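PDB 5AVM: phosphoribosylformylglycinamidine cyclo-ligase from Thermus thermophilus HB8, which probably catalyses the ATP-dependent ring closure of formylglycinamidine ribonucleotide to 5-aminoimidazole ribonucleotide in de novo purine biosynthesis. Local coordinates for residues G95-F100 and A223-F228; A176-P181 and E310-L315; A240-T245 and E251-A256. All blocks are in the same frame, centred on the assembly; numbering follows the deposited sequence.

The three contacts form a triangle, their centres about 16 Å from one another. Contact 1 joins the N-terminal and C-terminal domains, setting strand 97-107 against helix 225-233; contacts 2 and 3 lie wholly in the C-terminal domain and both build on its six-stranded mixed sheet, through strand 176-181 and edge strand 240-243. Along the chain the segments of contacts 1 and 2 alternate, while contact 3 is nested inside the loop closed by contact 2. Helix 225-233 is followed in the chain by strand 240-243. Contact 2 touches both of the others, through Tyr224 OH, 2.6 Å from Pro181 O, and through Leu177 on Leu253, whereas contacts 1 and 3 stay about 4 Å apart between nearest atoms.

Contact 1. Residues G95-F100 and A223-F228; sequences GAEPLF and AYLKEF
The two methyls of Leu225 come up against the CG-CD edge of the Pro98 ring, and the tight part of this contact is confined to these two residues. The ring carbon CG of Pro98 lies 3.8 Å from Leu225 CD2, while its CD sits 3.9 Å from Leu225 CD1, so the methyls lie along the CG-CD bond of the pyrrolidine. With CG of Leu225 anti to the backbone N (chi1 -174°), the leucine fork is carried out from the first turn of helix 225-233, for which Tyr224 is the N-cap residue. The contact bridges the N-terminal and C-terminal domains of an AIR synthase: strand 97-107 belongs to the four-stranded sheet, and helix 79-92 supplies Val88 and Leu92 against Leu225. That helix closes in a Schellman motif with Gly95 as its C-prime residue, after which the chain turns into the strand. The other flank is looser and more polar. Glu97 comes no nearer than 4.4 Å, from OE1 to Leu225 CD1, and its carboxylate is instead engaged by a salt bridge to Arg229, one turn beyond Leu225 along the helix.

Contact 2. Residues A176-P181 and E310-L315; sequences ALLALP and EEALKL
Leu178 presses from strand 176-181 against Ala312 and Leu313 at the C-terminal part of helix 306-313. The arrangement is a helix packed on a face of the mixed sheet in the C-terminal part of the AIR synthase fold. Leu178 CD1 comes 3.7 Å from the methyl CB of Ala312. It also meets Leu313 CD2, the same methyl that lies 3.9 Å from Leu178 CG and 4.0 Å from Leu178 CD2. One methyl of Leu313 thus rests against the whole branched end of Leu178, and the two side chains run antiparallel alongside each other.

Their torsions account for this overlap. Leu178 holds CG anti to the backbone N (chi1 -163°), extending its fork from the strand toward the helix. The bond from CA to CB of Leu313 runs along the side of the interface, but with CG anti to the carbonyl carbon (chi1 -63°) the end of the chain swings back to the leucine of the strand. Ala312 needs no such turn, because its CB already points at the sheet.

Further out, Leu178 is positioned by backbone hydrogen bonding to Leu302, whose side chain also touches it; the adjoining residues Leu177 and Ala179 pair on the other side with Val321 and Phe319. Strand 176-181 is therefore an interior strand, flanked by 298-304 and 319-326. Helix 225-233 also lies against this region, with Leu231 touching both Ala312 and Leu315. Within segment 310-315 itself, Leu315 N donates a 2.7 Å hydrogen bond to Ala312 O.

Contact 3. Residues A240-T245 and E251-A256; sequences AAAHIT and ENLPRA
Asn252 reaches across to the end of strand 240-243 and the loop that follows it. Its CB lies 3.5 Å from the carbonyl oxygen of His243 and also touches CD1 of Ile244, whose side chain passes it at a slant. With CG anti to the carbonyl carbon (chi1 -61°), the amide is carried on toward Thr245, and the two side chains cross at about a right angle. On one branch, OD1 comes 3.5 Å from Thr245 OG1. On the other, ND2 has Gly248 O as its main partner and also bonds to Gly246 O; Thr245 O adds a weak hydrogen bond, 3.1 Å from ND2 and bent to 122° at the hydrogen.

Away from the amide, alanine methyls pack on one another and on backbone carbonyls. Ala240 CB is 3.8 Å from Ala256 CB and 3.3 Å from Ala256 O, and Ala242 CB fits against the backbone of Asn252 and Leu253. His243 points to the other side of the strand, where its ring nitrogens bond to His221 and Asp90. The chain thus leaves a strand at the edge of the C-terminal sheet, makes a tight turn, and returns over it: the short helix 248-252 and the residues after it, to Ala256, fold back against that strand.

Contact 1. Residues G95-F100 and A223-F228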
ATOM      1  N   GLY B  95       9.165 -15.756  -8.499  1.00 26.86           N
ATOM      2  CA  GLY B  95       8.984 -16.580  -9.679  1.00 24.61           C
ATOM      3  C   GLY B  95       7.708 -16.217 -10.416  1.00 24.13           C
ATOM      4  O   GLY B  95       7.270 -16.938 -11.312  1.00 24.64           O
ATOM      5  N   ALA B  96       7.128 -15.074 -10.073  1.00 23.05           N
ATOM      6  CA  ALA B  96       5.870 -14.662 -10.674  1.00 23.85           C
ATOM      7  C   ALA B  96       5.917 -13.571 -11.734  1.00 25.06           C
ATOM      8  O   ALA B  96       6.903 -12.847 -11.862  1.00 25.39           O
ATOM      9  CB  ALA B  96       4.899 -14.249  -9.570  1.00 22.36           C
ATOM     10  N   GLU B  97       4.824 -13.483 -12.492  1.00 27.12           N
ATOM     11  CA  GLU B  97       4.633 -12.480 -13.541  1.00 29.88           C
ATOM     12  C   GLU B  97       3.578 -11.500 -13.026  1.00 28.89           C
ATOM     13  O   GLU B  97       2.660 -11.890 -12.299  1.00 28.97           O
ATOM     14  CB  GLU B  97       4.116 -13.111 -14.838  1.00 32.65           C
ATOM     15  CG  GLU B  97       5.091 -14.013 -15.548  1.00 37.57           C
ATOM     16  CD  GLU B  97       4.886 -13.987 -17.045  1.00 41.21           C
ATOM     17  OE1 GLU B  97       5.336 -13.007 -17.688  1.00 41.44           O
ATOM     18  OE2 GLU B  97       4.262 -14.934 -17.573  1.00 43.91           O
ATOM     19  N   PRO B  98       3.685 -10.217 -13.407  1.00 29.04           N
ATOM     20  CA  PRO B  98       2.714  -9.219 -12.947  1.00 27.97           C
ATOM     21  C   PRO B  98       1.322  -9.335 -13.552  1.00 27.05           C
ATOM     22  O   PRO B  98       1.180  -9.667 -14.725  1.00 26.67           O
ATOM     23  CB  PRO B  98       3.397  -7.896 -13.299  1.00 27.89           C
ATOM     24  CG  PRO B  98       4.152  -8.233 -14.540  1.00 27.93           C
ATOM     25  CD  PRO B  98       4.743  -9.590 -14.223  1.00 28.46           C
ATOM     26  N   LEU B  99       0.300  -9.061 -12.735  1.00 27.01           N
ATOM     27  CA  LEU B  99      -1.102  -9.094 -13.173  1.00 25.70           C
ATOM     28  C   LEU B  99      -1.712  -7.680 -13.210  1.00 24.26           C
ATOM     29  O   LEU B  99      -2.517  -7.370 -14.088  1.00 24.74           O
ATOM     30  CB  LEU B  99      -1.951  -9.984 -12.253  1.00 25.51           C
ATOM     31  CG  LEU B  99      -1.927 -11.503 -12.451  1.00 25.50           C
ATOM     32  CD1 LEU B  99      -2.779 -12.171 -11.369  1.00 24.16           C
ATOM     33  CD2 LEU B  99      -2.454 -11.853 -13.836  1.00 24.30           C
ATOM     34  N   PHE B 100      -1.339  -6.834 -12.254  1.00 21.23           N
ATOM     35  CA  PHE B 100      -1.837  -5.463 -12.207  1.00 19.63           C
ATOM     36  C   PHE B 100      -1.227  -4.682 -11.040  1.00 19.16           C
ATOM     37  O   PHE B 100      -0.785  -5.271 -10.054  1.00 18.04           O
ATOM     38  CB  PHE B 100      -3.374  -5.446 -12.138  1.00 19.29           C
ATOM     39  CG  PHE B 100      -3.954  -6.180 -10.954  1.00 18.09           C
ATOM     40  CD1 PHE B 100      -3.958  -5.598  -9.688  1.00 16.36           C
ATOM     41  CD2 PHE B 100      -4.527  -7.443 -11.113  1.00 16.54           C
ATOM     42  CE1 PHE B 100      -4.529  -6.259  -8.602  1.00 16.07           C
ATOM     43  CE2 PHE B 100      -5.096  -8.113 -10.032  1.00 16.70           C
ATOM     44  CZ  PHE B 100      -5.098  -7.518  -8.773  1.00 15.62           C
ATOM     45  N   ALA B 223      14.065  -2.903 -14.169  1.00 22.30           N
ATOM     46  CA  ALA B 223      13.199  -4.079 -14.119  1.00 22.38           C
ATOM     47  C   ALA B 223      13.842  -5.230 -14.879  1.00 23.24           C
ATOM     48  O   ALA B 223      14.435  -5.025 -15.936  1.00 24.17           O
ATOM     49  CB  ALA B 223      11.845  -3.763 -14.733  1.00 22.14           C
ATOM     50  N   TYR B 224      13.709  -6.442 -14.346  1.00 24.25           N
ATOM     51  CA  TYR B 224      14.280  -7.625 -14.983  1.00 23.86           C
ATOM     52  C   TYR B 224      13.229  -8.584 -15.528  1.00 24.62           C
ATOM     53  O   TYR B 224      13.484  -9.782 -15.666  1.00 23.04           O
ATOM     54  CB  TYR B 224      15.187  -8.354 -13.991  1.00 23.05           C
ATOM     55  CG  TYR B 224      16.310  -7.468 -13.512  1.00 24.48           C
ATOM     56  CD1 TYR B 224      17.317  -7.056 -14.385  1.00 24.03           C
ATOM     57  CD2 TYR B 224      16.317  -6.968 -12.216  1.00 24.30           C
ATOM     58  CE1 TYR B 224      18.296  -6.159 -13.979  1.00 25.99           C
ATOM     59  CE2 TYR B 224      17.286  -6.076 -11.799  1.00 26.06           C
ATOM     60  CZ  TYR B 224      18.271  -5.673 -12.683  1.00 26.44           C
ATOM     61  OH  TYR B 224      19.219  -4.774 -12.261  1.00 29.56           O
ATOM     62  N   LEU B 225      12.053  -8.051 -15.851  1.00 26.07           N
ATOM     63  CA  LEU B 225      10.974  -8.880 -16.375  1.00 29.58           C
ATOM     64  C   LEU B 225      11.372  -9.475 -17.732  1.00 31.45           C
ATOM     65  O   LEU B 225      11.221 -10.681 -17.965  1.00 32.01           O
ATOM     66  CB  LEU B 225       9.676  -8.052 -16.493  1.00 28.64           C
ATOM     67  CG  LEU B 225       8.369  -8.768 -16.893  1.00 27.97           C
ATOM     68  CD1 LEU B 225       8.146  -9.996 -16.022  1.00 23.92           C
ATOM     69  CD2 LEU B 225       7.197  -7.800 -16.772  1.00 26.30           C
ATOM     70  N   LYS B 226      11.895  -8.629 -18.615  1.00 33.26           N
ATOM     71  CA  LYS B 226      12.321  -9.067 -19.940  1.00 33.86           C
ATOM     72  C   LYS B 226      13.332 -10.208 -19.795  1.00 33.00           C
ATOM     73  O   LYS B 226      13.241 -11.225 -20.482  1.00 32.38           O
ATOM     74  CB  LYS B 226      12.911  -7.870 -20.693  1.00 36.68           C
ATOM     75  CG  LYS B 226      11.954  -6.665 -20.696  1.00 41.17           C
ATOM     76  CD  LYS B 226      12.512  -5.411 -21.374  1.00 44.33           C
ATOM     77  CE  LYS B 226      12.505  -5.512 -22.897  1.00 46.56           C
ATOM     78  NZ  LYS B 226      12.994  -4.254 -23.541  1.00 47.87           N
ATOM     79  N   GLU B 227      14.283 -10.044 -18.878  1.00 33.46           N
ATOM     80  CA  GLU B 227      15.293 -11.069 -18.621  1.00 31.94           C
ATOM     81  C   GLU B 227      14.624 -12.398 -18.301  1.00 32.10           C
ATOM     82  O   GLU B 227      14.691 -13.344 -19.084  1.00 33.09           O
ATOM     83  CB  GLU B 227      16.165 -10.672 -17.434  1.00 30.62           C
ATOM     84  CG  GLU B 227      17.470  -9.997 -17.785  1.00 30.51           C
ATOM     85  CD  GLU B 227      17.319  -8.564 -18.223  1.00 30.71           C
ATOM     86  OE1 GLU B 227      16.213  -8.004 -18.075  1.00 30.17           O
ATOM     87  OE2 GLU B 227      18.323  -7.994 -18.705  1.00 31.91           O
ATOM     88  N   PHE B 228      13.980 -12.451 -17.135  1.00 31.79           N
ATOM     89  CA  PHE B 228      13.286 -13.642 -16.657  1.00 29.93           C
ATOM     90  C   PHE B 228      12.468 -14.347 -17.722  1.00 31.13           C
ATOM     91  O   PHE B 228      12.521 -15.570 -17.838  1.00 32.69           O
ATOM     92  CB  PHE B 228      12.384 -13.289 -15.468  1.00 25.64           C
ATOM     93  CG  PHE B 228      13.113 -13.232 -14.162  1.00 23.53           C
ATOM     94  CD1 PHE B 228      14.030 -12.220 -13.903  1.00 22.79           C
ATOM     95  CD2 PHE B 228      12.933 -14.228 -13.207  1.00 23.22           C
ATOM     96  CE1 PHE B 228      14.767 -12.206 -12.707  1.00 22.78           C
ATOM     97  CE2 PHE B 228      13.665 -14.222 -12.010  1.00 22.78           C
ATOM     98  CZ  PHE B 228      14.585 -13.208 -11.763  1.00 21.06           C
TER

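Contact 2. Residues A176-P181 and E310-L315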
ATOM      1  N   ALA B 176      25.351 -21.584  -8.749  1.00 36.67           N
ATOM      2  CA  ALA B 176      26.094 -20.427  -9.209  1.00 34.82           C
ATOM      3  C   ALA B 176      25.293 -19.168  -8.854  1.00 33.58           C
ATOM      4  O   ALA B 176      24.059 -19.188  -8.824  1.00 32.67           O
ATOM      5  CB  ALA B 176      26.301 -20.511 -10.717  1.00 34.60           C
ATOM      6  N   LEU B 177      25.996 -18.077  -8.569  1.00 32.50           N
ATOM      7  CA  LEU B 177      25.338 -16.822  -8.254  1.00 30.43           C
ATOM      8  C   LEU B 177      25.445 -15.958  -9.503  1.00 30.93           C
ATOM      9  O   LEU B 177      26.530 -15.517  -9.875  1.00 32.82           O
ATOM     10  CB  LEU B 177      26.020 -16.129  -7.071  1.00 28.10           C
ATOM     11  CG  LEU B 177      26.186 -16.920  -5.771  1.00 26.06           C
ATOM     12  CD1 LEU B 177      26.722 -16.003  -4.701  1.00 24.29           C
ATOM     13  CD2 LEU B 177      24.862 -17.504  -5.329  1.00 27.42           C
ATOM     14  N   LEU B 178      24.315 -15.738 -10.162  1.00 30.59           N
ATOM     15  CA  LEU B 178      24.275 -14.934 -11.376  1.00 28.64           C
ATOM     16  C   LEU B 178      23.606 -13.604 -11.053  1.00 27.97           C
ATOM     17  O   LEU B 178      22.443 -13.557 -10.663  1.00 26.81           O
ATOM     18  CB  LEU B 178      23.492 -15.685 -12.455  1.00 28.31           C
ATOM     19  CG  LEU B 178      23.593 -15.292 -13.931  1.00 29.57           C
ATOM     20  CD1 LEU B 178      22.969 -16.410 -14.744  1.00 30.19           C
ATOM     21  CD2 LEU B 178      22.897 -13.966 -14.219  1.00 28.82           C
ATOM     22  N   ALA B 179      24.353 -12.520 -11.206  1.00 26.62           N
ATOM     23  CA  ALA B 179      23.823 -11.206 -10.918  1.00 24.47           C
ATOM     24  C   ALA B 179      23.433 -10.487 -12.188  1.00 24.49           C
ATOM     25  O   ALA B 179      24.116 -10.587 -13.201  1.00 23.78           O
ATOM     26  CB  ALA B 179      24.847 -10.386 -10.155  1.00 24.18           C
ATOM     27  N   LEU B 180      22.310  -9.781 -12.129  1.00 25.64           N
ATOM     28  CA  LEU B 180      21.829  -8.993 -13.252  1.00 26.02           C
ATOM     29  C   LEU B 180      22.196  -7.576 -12.822  1.00 27.67           C
ATOM     30  O   LEU B 180      21.916  -7.168 -11.689  1.00 27.80           O
ATOM     31  CB  LEU B 180      20.318  -9.149 -13.415  1.00 25.30           C
ATOM     32  CG  LEU B 180      19.852 -10.584 -13.660  1.00 24.64           C
ATOM     33  CD1 LEU B 180      18.368 -10.576 -13.965  1.00 21.50           C
ATOM     34  CD2 LEU B 180      20.644 -11.198 -14.816  1.00 22.53           C
ATOM     35  N   PRO B 181      22.836  -6.808 -13.721  1.00 28.58           N
ATOM     36  CA  PRO B 181      23.283  -5.432 -13.479  1.00 27.14           C
ATOM     37  C   PRO B 181      22.253  -4.379 -13.097  1.00 26.42           C
ATOM     38  O   PRO B 181      21.236  -4.214 -13.764  1.00 26.01           O
ATOM     39  CB  PRO B 181      24.014  -5.086 -14.774  1.00 27.72           C
ATOM     40  CG  PRO B 181      23.220  -5.830 -15.803  1.00 27.29           C
ATOM     41  CD  PRO B 181      23.030  -7.175 -15.139  1.00 28.17           C
ATOM     42  N   GLU B 310      25.208 -20.816 -17.340  1.00 43.42           N
ATOM     43  CA  GLU B 310      25.802 -20.833 -18.676  1.00 43.77           C
ATOM     44  C   GLU B 310      24.762 -20.579 -19.759  1.00 42.70           C
ATOM     45  O   GLU B 310      24.917 -19.675 -20.576  1.00 42.48           O
ATOM     46  CB  GLU B 310      26.486 -22.184 -18.937  1.00 46.42           C
ATOM     47  CG  GLU B 310      27.995 -22.207 -18.710  1.00 48.32           C
ATOM     48  CD  GLU B 310      28.384 -21.910 -17.275  1.00 50.53           C
ATOM     49  OE1 GLU B 310      27.906 -22.625 -16.370  1.00 52.48           O
ATOM     50  OE2 GLU B 310      29.173 -20.966 -17.053  1.00 50.48           O
ATOM     51  N   GLU B 311      23.708 -21.390 -19.764  1.00 43.09           N
ATOM     52  CA  GLU B 311      22.632 -21.265 -20.747  1.00 43.23           C
ATOM     53  C   GLU B 311      21.968 -19.890 -20.646  1.00 41.81           C
ATOM     54  O   GLU B 311      21.461 -19.351 -21.634  1.00 39.51           O
ATOM     55  CB  GLU B 311      21.597 -22.380 -20.522  1.00 45.03           C
ATOM     56  CG  GLU B 311      20.297 -22.234 -21.316  1.00 48.96           C
ATOM     57  CD  GLU B 311      19.283 -23.344 -21.019  1.00 51.10           C
ATOM     58  OE1 GLU B 311      19.133 -23.728 -19.836  1.00 52.32           O
ATOM     59  OE2 GLU B 311      18.627 -23.823 -21.970  1.00 51.62           O
ATOM     60  N   ALA B 312      21.990 -19.331 -19.441  1.00 41.28           N
ATOM     61  CA  ALA B 312      21.393 -18.027 -19.181  1.00 40.82           C
ATOM     62  C   ALA B 312      22.248 -16.872 -19.705  1.00 39.83           C
ATOM     63  O   ALA B 312      21.741 -15.968 -20.361  1.00 40.42           O
ATOM     64  CB  ALA B 312      21.153 -17.863 -17.682  1.00 40.45           C
ATOM     65  N   LEU B 313      23.544 -16.897 -19.420  1.00 38.84           N
ATOM     66  CA  LEU B 313      24.423 -15.831 -19.881  1.00 39.20           C
ATOM     67  C   LEU B 313      24.441 -15.694 -21.404  1.00 39.74           C
ATOM     68  O   LEU B 313      24.973 -14.719 -21.945  1.00 40.00           O
ATOM     69  CB  LEU B 313      25.835 -16.058 -19.345  1.00 37.65           C
ATOM     70  CG  LEU B 313      25.883 -15.993 -17.821  1.00 37.95           C
ATOM     71  CD1 LEU B 313      27.304 -16.203 -17.350  1.00 38.79           C
ATOM     72  CD2 LEU B 313      25.351 -14.648 -17.346  1.00 36.75           C
ATOM     73  N   LYS B 314      23.850 -16.667 -22.093  1.00 39.82           N
ATOM     74  CA  LYS B 314      23.787 -16.651 -23.549  1.00 39.96           C
ATOM     75  C   LYS B 314      22.479 -15.989 -23.978  1.00 39.97           C
ATOM     76  O   LYS B 314      22.306 -15.608 -25.141  1.00 39.57           O
ATOM     77  CB  LYS B 314      23.828 -18.080 -24.092  1.00 41.16           C
ATOM     78  CG  LYS B 314      24.946 -18.932 -23.525  1.00 44.34           C
ATOM     79  CD  LYS B 314      24.779 -20.394 -23.946  1.00 48.08           C
ATOM     80  CE  LYS B 314      25.794 -21.307 -23.255  1.00 49.35           C
ATOM     81  NZ  LYS B 314      25.545 -22.755 -23.532  1.00 49.48           N
ATOM     82  N   LEU B 315      21.563 -15.860 -23.019  1.00 39.53           N
ATOM     83  CA  LEU B 315      20.248 -15.269 -23.255  1.00 39.06           C
ATOM     84  C   LEU B 315      20.129 -13.911 -22.575  1.00 38.70           C
ATOM     85  O   LEU B 315      19.393 -13.028 -23.030  1.00 38.39           O
ATOM     86  CB  LEU B 315      19.155 -16.188 -22.697  1.00 38.77           C
ATOM     87  CG  LEU B 315      19.203 -17.674 -23.059  1.00 39.77           C
ATOM     88  CD1 LEU B 315      18.204 -18.452 -22.210  1.00 38.87           C
ATOM     89  CD2 LEU B 315      18.912 -17.842 -24.540  1.00 39.73           C
TER

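Contact 3. Residues A240-T245 and E251-A256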
ATOM      1  N   ALA B 240      16.488 -19.992  -6.725  1.00 28.81           N
ATOM      2  CA  ALA B 240      16.064 -18.867  -5.912  1.00 27.50           C
ATOM      3  C   ALA B 240      16.525 -17.582  -6.582  1.00 27.68           C
ATOM      4  O   ALA B 240      17.157 -17.611  -7.635  1.00 27.84           O
ATOM      5  CB  ALA B 240      16.652 -18.974  -4.510  1.00 26.73           C
ATOM      6  N   ALA B 241      16.194 -16.451  -5.976  1.00 27.47           N
ATOM      7  CA  ALA B 241      16.582 -15.165  -6.529  1.00 26.82           C
ATOM      8  C   ALA B 241      16.430 -14.124  -5.446  1.00 26.65           C
ATOM      9  O   ALA B 241      15.580 -14.250  -4.558  1.00 27.55           O
ATOM     10  CB  ALA B 241      15.709 -14.809  -7.737  1.00 25.35           C
ATOM     11  N   ALA B 242      17.269 -13.100  -5.512  1.00 25.62           N
ATOM     12  CA  ALA B 242      17.223 -12.045  -4.526  1.00 24.21           C
ATOM     13  C   ALA B 242      17.244 -10.707  -5.212  1.00 24.27           C
ATOM     14  O   ALA B 242      18.050 -10.475  -6.107  1.00 24.38           O
ATOM     15  CB  ALA B 242      18.406 -12.160  -3.576  1.00 24.50           C
ATOM     16  N   HIS B 243      16.323  -9.841  -4.811  1.00 23.95           N
ATOM     17  CA  HIS B 243      16.276  -8.497  -5.345  1.00 23.77           C
ATOM     18  C   HIS B 243      17.093  -7.761  -4.294  1.00 23.71           C
ATOM     19  O   HIS B 243      16.775  -7.840  -3.109  1.00 23.68           O
ATOM     20  CB  HIS B 243      14.848  -7.970  -5.365  1.00 23.97           C
ATOM     21  CG  HIS B 243      14.702  -6.659  -6.072  1.00 24.30           C
ATOM     22  ND1 HIS B 243      13.666  -5.788  -5.818  1.00 25.54           N
ATOM     23  CD2 HIS B 243      15.456  -6.076  -7.034  1.00 24.72           C
ATOM     24  CE1 HIS B 243      13.789  -4.723  -6.592  1.00 24.30           C
ATOM     25  NE2 HIS B 243      14.866  -4.874  -7.340  1.00 24.23           N
ATOM     26  N   ILE B 244      18.161  -7.087  -4.718  1.00 24.99           N
ATOM     27  CA  ILE B 244      19.042  -6.361  -3.793  1.00 25.01           C
ATOM     28  C   ILE B 244      18.544  -4.942  -3.547  1.00 25.31           C
ATOM     29  O   ILE B 244      18.875  -3.999  -4.277  1.00 23.83           O
ATOM     30  CB  ILE B 244      20.498  -6.318  -4.319  1.00 24.49           C
ATOM     31  CG1 ILE B 244      20.949  -7.743  -4.667  1.00 23.34           C
ATOM     32  CG2 ILE B 244      21.422  -5.698  -3.273  1.00 23.42           C
ATOM     33  CD1 ILE B 244      20.637  -8.771  -3.585  1.00 22.59           C
ATOM     34  N   THR B 245      17.744  -4.822  -2.494  1.00 26.03           N
ATOM     35  CA  THR B 245      17.136  -3.574  -2.100  1.00 26.47           C
ATOM     36  C   THR B 245      17.684  -3.140  -0.742  1.00 28.25           C
ATOM     37  O   THR B 245      18.865  -3.334  -0.465  1.00 28.94           O
ATOM     38  CB  THR B 245      15.608  -3.745  -2.047  1.00 25.41           C
ATOM     39  OG1 THR B 245      15.283  -4.874  -1.226  1.00 24.85           O
ATOM     40  CG2 THR B 245      15.052  -3.974  -3.450  1.00 20.61           C
ATOM     41  N   GLU B 251      21.995  -8.386   3.424  1.00 36.95           N
ATOM     42  CA  GLU B 251      20.693  -8.678   4.004  1.00 36.84           C
ATOM     43  C   GLU B 251      19.813  -9.520   3.092  1.00 35.55           C
ATOM     44  O   GLU B 251      19.278 -10.549   3.498  1.00 36.41           O
ATOM     45  CB  GLU B 251      19.964  -7.378   4.324  1.00 38.61           C
ATOM     46  CG  GLU B 251      18.554  -7.588   4.832  1.00 43.00           C
ATOM     47  CD  GLU B 251      17.743  -6.319   4.801  1.00 45.90           C
ATOM     48  OE1 GLU B 251      18.112  -5.353   5.512  1.00 47.94           O
ATOM     49  OE2 GLU B 251      16.738  -6.288   4.055  1.00 48.66           O
ATOM     50  N   ASN B 252      19.685  -9.073   1.851  1.00 34.27           N
ATOM     51  CA  ASN B 252      18.835  -9.725   0.867  1.00 32.38           C
ATOM     52  C   ASN B 252      19.210 -11.095   0.318  1.00 32.07           C
ATOM     53  O   ASN B 252      18.326 -11.913   0.063  1.00 32.31           O
ATOM     54  CB  ASN B 252      18.604  -8.750  -0.277  1.00 30.40           C
ATOM     55  CG  ASN B 252      17.917  -7.496   0.187  1.00 29.67           C
ATOM     56  OD1 ASN B 252      16.751  -7.527   0.560  1.00 32.70           O
ATOM     57  ND2 ASN B 252      18.638  -6.389   0.193  1.00 30.33           N
ATOM     58  N   LEU B 253      20.492 -11.369   0.125  1.00 31.95           N
ATOM     59  CA  LEU B 253      20.855 -12.671  -0.418  1.00 33.12           C
ATOM     60  C   LEU B 253      20.559 -13.826   0.540  1.00 33.90           C
ATOM     61  O   LEU B 253      19.935 -14.808   0.154  1.00 33.93           O
ATOM     62  CB  LEU B 253      22.335 -12.713  -0.829  1.00 33.34           C
ATOM     63  CG  LEU B 253      22.655 -13.161  -2.268  1.00 33.43           C
ATOM     64  CD1 LEU B 253      24.114 -13.571  -2.323  1.00 34.17           C
ATOM     65  CD2 LEU B 253      21.776 -14.335  -2.717  1.00 32.09           C
ATOM     66  N   PRO B 254      21.004 -13.728   1.801  1.00 35.14           N
ATOM     67  CA  PRO B 254      20.742 -14.817   2.750  1.00 35.97           C
ATOM     68  C   PRO B 254      19.283 -15.276   2.843  1.00 36.98           C
ATOM     69  O   PRO B 254      19.008 -16.388   3.301  1.00 37.48           O
ATOM     70  CB  PRO B 254      21.263 -14.250   4.067  1.00 35.04           C
ATOM     71  CG  PRO B 254      22.440 -13.440   3.614  1.00 34.39           C
ATOM     72  CD  PRO B 254      21.887 -12.712   2.403  1.00 34.39           C
ATOM     73  N   ARG B 255      18.357 -14.424   2.406  1.00 38.03           N
ATOM     74  CA  ARG B 255      16.923 -14.739   2.446  1.00 37.94           C
ATOM     75  C   ARG B 255      16.561 -15.843   1.453  1.00 37.85           C
ATOM     76  O   ARG B 255      15.700 -16.684   1.732  1.00 38.68           O
ATOM     77  CB  ARG B 255      16.096 -13.502   2.102  1.00 36.67           C
ATOM     78  CG  ARG B 255      16.537 -12.237   2.782  1.00 36.47           C
ATOM     79  CD  ARG B 255      15.819 -11.983   4.082  1.00 36.64           C
ATOM     80  NE  ARG B 255      15.836 -10.553   4.362  1.00 39.81           N
ATOM     81  CZ  ARG B 255      15.190  -9.649   3.629  1.00 42.76           C
ATOM     82  NH1 ARG B 255      14.467 -10.033   2.581  1.00 43.67           N
ATOM     83  NH2 ARG B 255      15.283  -8.360   3.926  1.00 43.00           N
ATOM     84  N   ALA B 256      17.218 -15.816   0.294  1.00 36.78           N
ATOM     85  CA  ALA B 256      16.992 -16.785  -0.772  1.00 35.26           C
ATOM     86  C   ALA B 256      17.788 -18.062  -0.540  1.00 35.43           C
ATOM     87  O   ALA B 256      17.784 -18.958  -1.381  1.00 36.67           O
ATOM     88  CB  ALA B 256      17.378 -16.175  -2.117  1.00 33.15           C
TER